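Local atomic coordinates of putative aspartate aminotransferase (Thermus thermophilus, PDB entry 1IUG), a protein that probably catalyses pyridoxal 5'-phosphate-dependent transamination, with L-aspartate and 2-oxoglutarate as likely substrates, as a member of the class-V aminotransferase family. Residues 68-73 / 213-218; 45-50 / 162-167. All blocks are in the same frame, centred on the assembly; numbering follows the deposited sequence.

Interaction 1: 68-73 / 213-218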
loop_
_atom_site.group_PDB
_atom_site.type_symbol
_atom_site.label_atom_id
_atom_site.label_comp_id
_atom_site.label_asym_id
_atom_site.label_seq_id
_atom_site.Cartn_x
_atom_site.Cartn_y
_atom_site.Cartn_z
ATOM N N VAL A 68 9.219 -13.791 -1.980
ATOM C CA VAL A 68 10.264 -14.520 -1.265
ATOM C C VAL A 68 9.741 -15.298 -0.057
ATOM O O VAL A 68 10.038 -16.484 0.098
ATOM C CB VAL A 68 11.399 -13.557 -0.823
ATOM C CG1 VAL A 68 12.433 -14.287 0.034
ATOM C CG2 VAL A 68 12.069 -12.950 -2.045
ATOM N N LYS A 69 8.955 -14.621 0.780
ATOM C CA LYS A 69 8.368 -15.204 1.989
ATOM C C LYS A 69 7.446 -16.392 1.718
ATOM O O LYS A 69 7.444 -17.367 2.463
ATOM C CB LYS A 69 7.527 -14.157 2.733
ATOM C CG LYS A 69 8.269 -13.079 3.506
ATOM C CD LYS A 69 9.145 -13.663 4.579
ATOM C CE LYS A 69 9.871 -12.593 5.381
ATOM N NZ LYS A 69 9.554 -11.210 4.943
ATOM N N ASN A 70 6.630 -16.281 0.679
ATOM C CA ASN A 70 5.667 -17.322 0.361
ATOM C C ASN A 70 6.127 -18.488 -0.505
ATOM O O ASN A 70 5.350 -19.407 -0.755
ATOM C CB ASN A 70 4.403 -16.692 -0.231
ATOM C CG ASN A 70 3.624 -15.885 0.791
ATOM O OD1 ASN A 70 2.624 -16.352 1.328
ATOM N ND2 ASN A 70 4.083 -14.671 1.066
ATOM N N LEU A 71 7.374 -18.452 -0.964
ATOM C CA LEU A 71 7.906 -19.529 -1.799
ATOM C C LEU A 71 9.112 -20.217 -1.182
ATOM O O LEU A 71 9.504 -21.295 -1.619
ATOM C CB LEU A 71 8.273 -19.011 -3.190
ATOM C CG LEU A 71 7.087 -18.702 -4.102
ATOM C CD1 LEU A 71 7.588 -18.080 -5.384
ATOM C CD2 LEU A 71 6.292 -19.968 -4.379
ATOM N N PHE A 72 9.701 -19.588 -0.171
ATOM C CA PHE A 72 10.867 -20.140 0.497
ATOM C C PHE A 72 10.679 -20.133 2.013
ATOM O O PHE A 72 10.252 -19.130 2.597
ATOM C CB PHE A 72 12.123 -19.346 0.117
ATOM C CG PHE A 72 12.414 -19.336 -1.359
ATOM C CD1 PHE A 72 12.063 -18.238 -2.144
ATOM C CD2 PHE A 72 13.019 -20.431 -1.971
ATOM C CE1 PHE A 72 12.309 -18.231 -3.519
ATOM C CE2 PHE A 72 13.271 -20.436 -3.341
ATOM C CZ PHE A 72 12.914 -19.333 -4.119
ATOM N N ALA A 73 10.951 -21.277 2.635
ATOM C CA ALA A 73 10.833 -21.414 4.082
ATOM C C ALA A 73 12.188 -21.104 4.715
ATOM O O ALA A 73 13.223 -21.181 4.045
ATOM C CB ALA A 73 10.380 -22.825 4.444
ATOM N N LEU A 213 0.922 -10.004 4.230
ATOM C CA LEU A 213 1.366 -10.512 2.940
ATOM C C LEU A 213 1.300 -12.035 2.737
ATOM O O LEU A 213 2.049 -12.614 1.944
ATOM C CB LEU A 213 2.737 -9.919 2.582
ATOM C CG LEU A 213 4.095 -10.468 3.026
ATOM C CD1 LEU A 213 5.081 -9.299 3.064
ATOM C CD2 LEU A 213 4.027 -11.153 4.373
ATOM N N ASP A 214 0.382 -12.673 3.456
ATOM C CA ASP A 214 0.137 -14.111 3.342
ATOM C C ASP A 214 -0.586 -14.255 1.991
ATOM O O ASP A 214 -1.712 -13.785 1.830
ATOM C CB ASP A 214 -0.780 -14.549 4.497
ATOM C CG ASP A 214 -1.149 -16.034 4.462
ATOM O OD1 ASP A 214 -1.344 -16.620 3.375
ATOM O OD2 ASP A 214 -1.292 -16.613 5.555
ATOM N N LEU A 215 0.073 -14.881 1.022
ATOM C CA LEU A 215 -0.511 -15.054 -0.304
ATOM C C LEU A 215 -1.626 -16.093 -0.383
ATOM O O LEU A 215 -2.466 -16.028 -1.280
ATOM C CB LEU A 215 0.584 -15.329 -1.339
ATOM C CG LEU A 215 1.183 -14.099 -2.046
ATOM C CD1 LEU A 215 1.267 -12.893 -1.127
ATOM C CD2 LEU A 215 2.541 -14.437 -2.625
ATOM N N ALA A 216 -1.658 -17.020 0.573
ATOM C CA ALA A 216 -2.697 -18.048 0.605
ATOM C C ALA A 216 -4.082 -17.436 0.781
ATOM O O ALA A 216 -5.004 -17.787 0.038
ATOM C CB ALA A 216 -2.429 -19.067 1.700
ATOM N N ARG A 217 -4.277 -16.550 1.758
ATOM C CA ARG A 217 -5.620 -15.998 1.826
ATOM C C ARG A 217 -5.959 -14.858 0.880
ATOM O O ARG A 217 -7.127 -14.557 0.664
ATOM C CB ARG A 217 -6.271 -15.960 3.228
ATOM C CG ARG A 217 -6.698 -14.638 3.900
ATOM C CD ARG A 217 -5.620 -13.657 4.241
ATOM N NE ARG A 217 -5.602 -13.586 5.708
ATOM C CZ ARG A 217 -4.509 -13.594 6.468
ATOM N NH1 ARG A 217 -3.304 -13.640 5.923
ATOM N NH2 ARG A 217 -4.624 -13.675 7.783
ATOM N N GLU A 218 -4.938 -14.309 0.227
ATOM C CA GLU A 218 -5.164 -13.283 -0.784
ATOM C C GLU A 218 -5.650 -14.060 -2.012
ATOM O O GLU A 218 -6.625 -13.675 -2.646
ATOM C CB GLU A 218 -3.878 -12.521 -1.133
ATOM C CG GLU A 218 -3.534 -11.372 -0.196
ATOM C CD GLU A 218 -4.466 -10.165 -0.317
ATOM O OE1 GLU A 218 -5.508 -10.233 -1.010
ATOM O OE2 GLU A 218 -4.148 -9.127 0.303
#
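Asn70, near the end of helix 60-71, grips the backbone just where helix 215-222 begins, and Leu215 packs against its amide. Just before it in 68-73, Lys69 sets its CB toward 213-218, but its ammonium group pairs with Glu65 and Glu96.

Asn70 carries the contact. Its CG stands beside the backbone N (chi1 -69°), which sends the amide out across the gap. Asparagine suits this place because a short, rigid arm presents an acceptor and a donor together: OD1 accepts from Leu215 N at 3.0 Å, and ND2 donates to Leu213 O, also at 3.0 Å. The first bond is nearly straight at 165°, yet the donor sits 49° out of the carbonyl plane, above it rather than on a lone pair. ND2 also donates to Ala66 O, one turn back in its own helix, so the amide is tied both to that helix and to 213-218, with Leu213 O somewhat tilted from the amide plane. Leu215 runs obliquely across this group, its CD2 3.8 Å from Asn70 CB, so hydrocarbon lies beside the polar amide. Both leucines also rest on helix 60-71, Leu215 on Ala66 and Leu213 on Leu62 and Glu65.

Beside the Asn70 bonds, Asp214 is the N-cap of helix 215-222, its OD1 taking weak bonds from Ala216 N (2.8 Å) and Arg217 N. Two side chains thus serve the first N-H groups: Asn70 OD1 meets Leu215 N, and Asp214 the next two. The helix's positive end would probably polarise the Asn70 carbonyl, and the result is a buried, neutral polar link between the last turn or so of helix 60-71 and the start of helix 215-222.

Interaction 2: 45-50 / 162-167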
loop_
_atom_site.group_PDB
_atom_site.type_symbol
_atom_site.label_atom_id
_atom_site.label_comp_id
_atom_site.label_asym_id
_atom_site.label_seq_id
_atom_site.Cartn_x
_atom_site.Cartn_y
_atom_site.Cartn_z
ATOM N N GLU A 45 -2.608 -11.715 -18.685
ATOM C CA GLU A 45 -2.164 -11.647 -20.075
ATOM C C GLU A 45 -0.840 -10.898 -20.172
ATOM O O GLU A 45 0.045 -11.290 -20.921
ATOM C CB GLU A 45 -3.186 -10.908 -20.935
ATOM C CG GLU A 45 -4.512 -11.605 -21.125
ATOM C CD GLU A 45 -5.459 -10.796 -22.004
ATOM O OE1 GLU A 45 -4.976 -10.121 -22.945
ATOM O OE2 GLU A 45 -6.684 -10.828 -21.748
ATOM N N ALA A 46 -0.732 -9.798 -19.434
ATOM C CA ALA A 46 0.474 -8.978 -19.431
ATOM C C ALA A 46 1.705 -9.771 -19.000
ATOM O O ALA A 46 2.780 -9.606 -19.573
ATOM C CB ALA A 46 0.283 -7.759 -18.531
ATOM N N PHE A 47 1.539 -10.639 -18.005
ATOM C CA PHE A 47 2.639 -11.458 -17.500
ATOM C C PHE A 47 2.915 -12.713 -18.334
ATOM O O PHE A 47 3.962 -13.346 -18.170
ATOM C CB PHE A 47 2.384 -11.872 -16.047
ATOM C CG PHE A 47 2.894 -10.888 -15.032
ATOM C CD1 PHE A 47 2.007 -10.115 -14.285
ATOM C CD2 PHE A 47 4.261 -10.762 -14.794
ATOM C CE1 PHE A 47 2.478 -9.237 -13.315
ATOM C CE2 PHE A 47 4.739 -9.886 -13.826
ATOM C CZ PHE A 47 3.849 -9.123 -13.085
ATOM N N ARG A 48 1.972 -13.080 -19.204
ATOM C CA ARG A 48 2.121 -14.261 -20.057
ATOM C C ARG A 48 2.226 -15.496 -19.172
ATOM O O ARG A 48 3.263 -16.158 -19.136
ATOM C CB ARG A 48 3.394 -14.166 -20.909
ATOM C CG ARG A 48 3.471 -13.028 -21.904
ATOM C CD ARG A 48 2.380 -13.073 -22.946
ATOM N NE ARG A 48 2.645 -12.124 -24.030
ATOM C CZ ARG A 48 3.679 -12.200 -24.869
ATOM N NH1 ARG A 48 4.566 -13.188 -24.766
ATOM N NH2 ARG A 48 3.830 -11.280 -25.816
ATOM N N THR A 49 1.171 -15.772 -18.417
ATOM C CA THR A 49 1.168 -16.928 -17.536
ATOM C C THR A 49 -0.193 -17.601 -17.500
ATOM O O THR A 49 -1.211 -16.990 -17.802
ATOM C CB THR A 49 1.602 -16.561 -16.084
ATOM O OG1 THR A 49 1.609 -17.744 -15.271
ATOM C CG2 THR A 49 0.651 -15.551 -15.463
ATOM N N GLU A 50 -0.186 -18.886 -17.176
ATOM C CA GLU A 50 -1.413 -19.655 -17.063
ATOM C C GLU A 50 -1.774 -19.659 -15.579
ATOM O O GLU A 50 -2.807 -20.193 -15.179
ATOM C CB GLU A 50 -1.180 -21.086 -17.553
ATOM C CG GLU A 50 -2.428 -21.777 -18.087
ATOM C CD GLU A 50 -2.950 -21.133 -19.360
ATOM O OE1 GLU A 50 -2.174 -21.025 -20.337
ATOM O OE2 GLU A 50 -4.137 -20.733 -19.383
ATOM N N THR A 162 10.523 -3.065 -13.752
ATOM C CA THR A 162 10.743 -2.180 -14.899
ATOM C C THR A 162 10.879 -2.909 -16.235
ATOM O O THR A 162 11.504 -2.399 -17.164
ATOM C CB THR A 162 11.930 -1.195 -14.713
ATOM O OG1 THR A 162 13.123 -1.911 -14.396
ATOM C CG2 THR A 162 11.623 -0.186 -13.625
ATOM N N SER A 163 10.343 -4.126 -16.309
ATOM C CA SER A 163 10.355 -4.884 -17.557
ATOM C C SER A 163 8.910 -5.113 -18.021
ATOM O O SER A 163 8.643 -5.174 -19.223
ATOM C CB SER A 163 11.114 -6.208 -17.419
ATOM O OG SER A 163 10.533 -7.065 -16.454
ATOM N N LEU A 164 7.978 -5.182 -17.070
ATOM C CA LEU A 164 6.565 -5.379 -17.396
ATOM C C LEU A 164 6.036 -4.179 -18.182
ATOM O O LEU A 164 6.078 -3.052 -17.693
ATOM C CB LEU A 164 5.726 -5.562 -16.126
ATOM C CG LEU A 164 4.231 -5.836 -16.352
ATOM C CD1 LEU A 164 4.043 -7.213 -16.967
ATOM C CD2 LEU A 164 3.466 -5.734 -15.048
ATOM N N LEU A 165 5.553 -4.439 -19.398
ATOM C CA LEU A 165 5.005 -3.411 -20.296
ATOM C C LEU A 165 6.064 -2.446 -20.841
ATOM O O LEU A 165 5.743 -1.396 -21.403
ATOM C CB LEU A 165 3.879 -2.625 -19.614
ATOM C CG LEU A 165 2.534 -2.650 -20.344
ATOM C CD1 LEU A 165 1.955 -4.050 -20.298
ATOM C CD2 LEU A 165 1.574 -1.657 -19.713
ATOM N N VAL A 166 7.325 -2.816 -20.670
ATOM C CA VAL A 166 8.440 -2.011 -21.146
ATOM C C VAL A 166 9.188 -2.859 -22.172
ATOM O O VAL A 166 9.551 -2.381 -23.240
ATOM C CB VAL A 166 9.377 -1.622 -19.979
ATOM C CG1 VAL A 166 10.564 -0.839 -20.488
ATOM C CG2 VAL A 166 8.615 -0.800 -18.959
ATOM N N GLY A 167 9.361 -4.133 -21.838
ATOM C CA GLY A 167 10.030 -5.081 -22.708
ATOM C C GLY A 167 9.269 -6.396 -22.684
ATOM O O GLY A 167 8.250 -6.519 -21.998
#
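Leu164 lays one methyl on the ring of Phe47 and slides the same branched end along Ala46, so two residues at the end of helix 30-47 meet a loop that follows strand 155-159. The most directed interaction is a CH-pi contact. Leu164 CD1 stands 4.1 Å from the centroid of the Phe47 ring and only 7° off its normal, close to the middle of the face. The leucine crosses the phenyl group at about a right angle, and its second methyl, CD2, reaches CZ of Phe47 at 3.9 Å. An extended first torsion, with CG of Leu164 opposite its backbone N (chi1 -178°), carries both methyls out to the helix.

Simple apolar packing adds to this. Ala46 CB lies 4.1 Å from Leu164 CD1 and a looser 4.4 Å from Leu165 CD1; its small methyl lets the loop come near the helix backbone, with CD1 of Leu164 3.8 Å from Ala46 O. Beyond the pair, Phe47 also rests on Ala179 and Ser181 of strand 178-182, while Leu165 turns to Leu243 and Val246 of helix 233-246.

Backbone bonds shape the two partners without joining them. Residues 163-166 make a type II beta turn, Leu165 taking positive phi (69°), and Ser163 O accepts from Val166 N at 3.1 Å and from Gly167 N at 2.9 Å. Leu164 and Leu165 occupy its corners: CB of Leu164 points at the helix, and only the end of Leu165 comes back to it. On the helix side, Arg48 N bonds to Glu45 O before the chain leaves helical geometry at Arg48.

Since no hydrogen bond crosses between the segments, the hold rests on van der Waals contact and on keeping hydrocarbon from water, with the methyl-to-ring contact giving it direction.

The segments of the two interactions alternate along the chain: 45-50 and 68-73 come first, then their partners 162-167 and 213-218. Segment 45-50 leads into strand 52-57, an outermost strand of the seven-stranded sheet within this chain, and 68-73 takes in the last turn or so of helix 60-71, which follows that strand. The centres of interactions 1 and 2 lie 21 Å apart and their nearest atoms about 12 Å, so neither touches the other. Both lie away from Lys185, which carries the cofactor, but strand 178-182, which Phe47 of interaction 2 touches, ends three residues before that lysine in sequence.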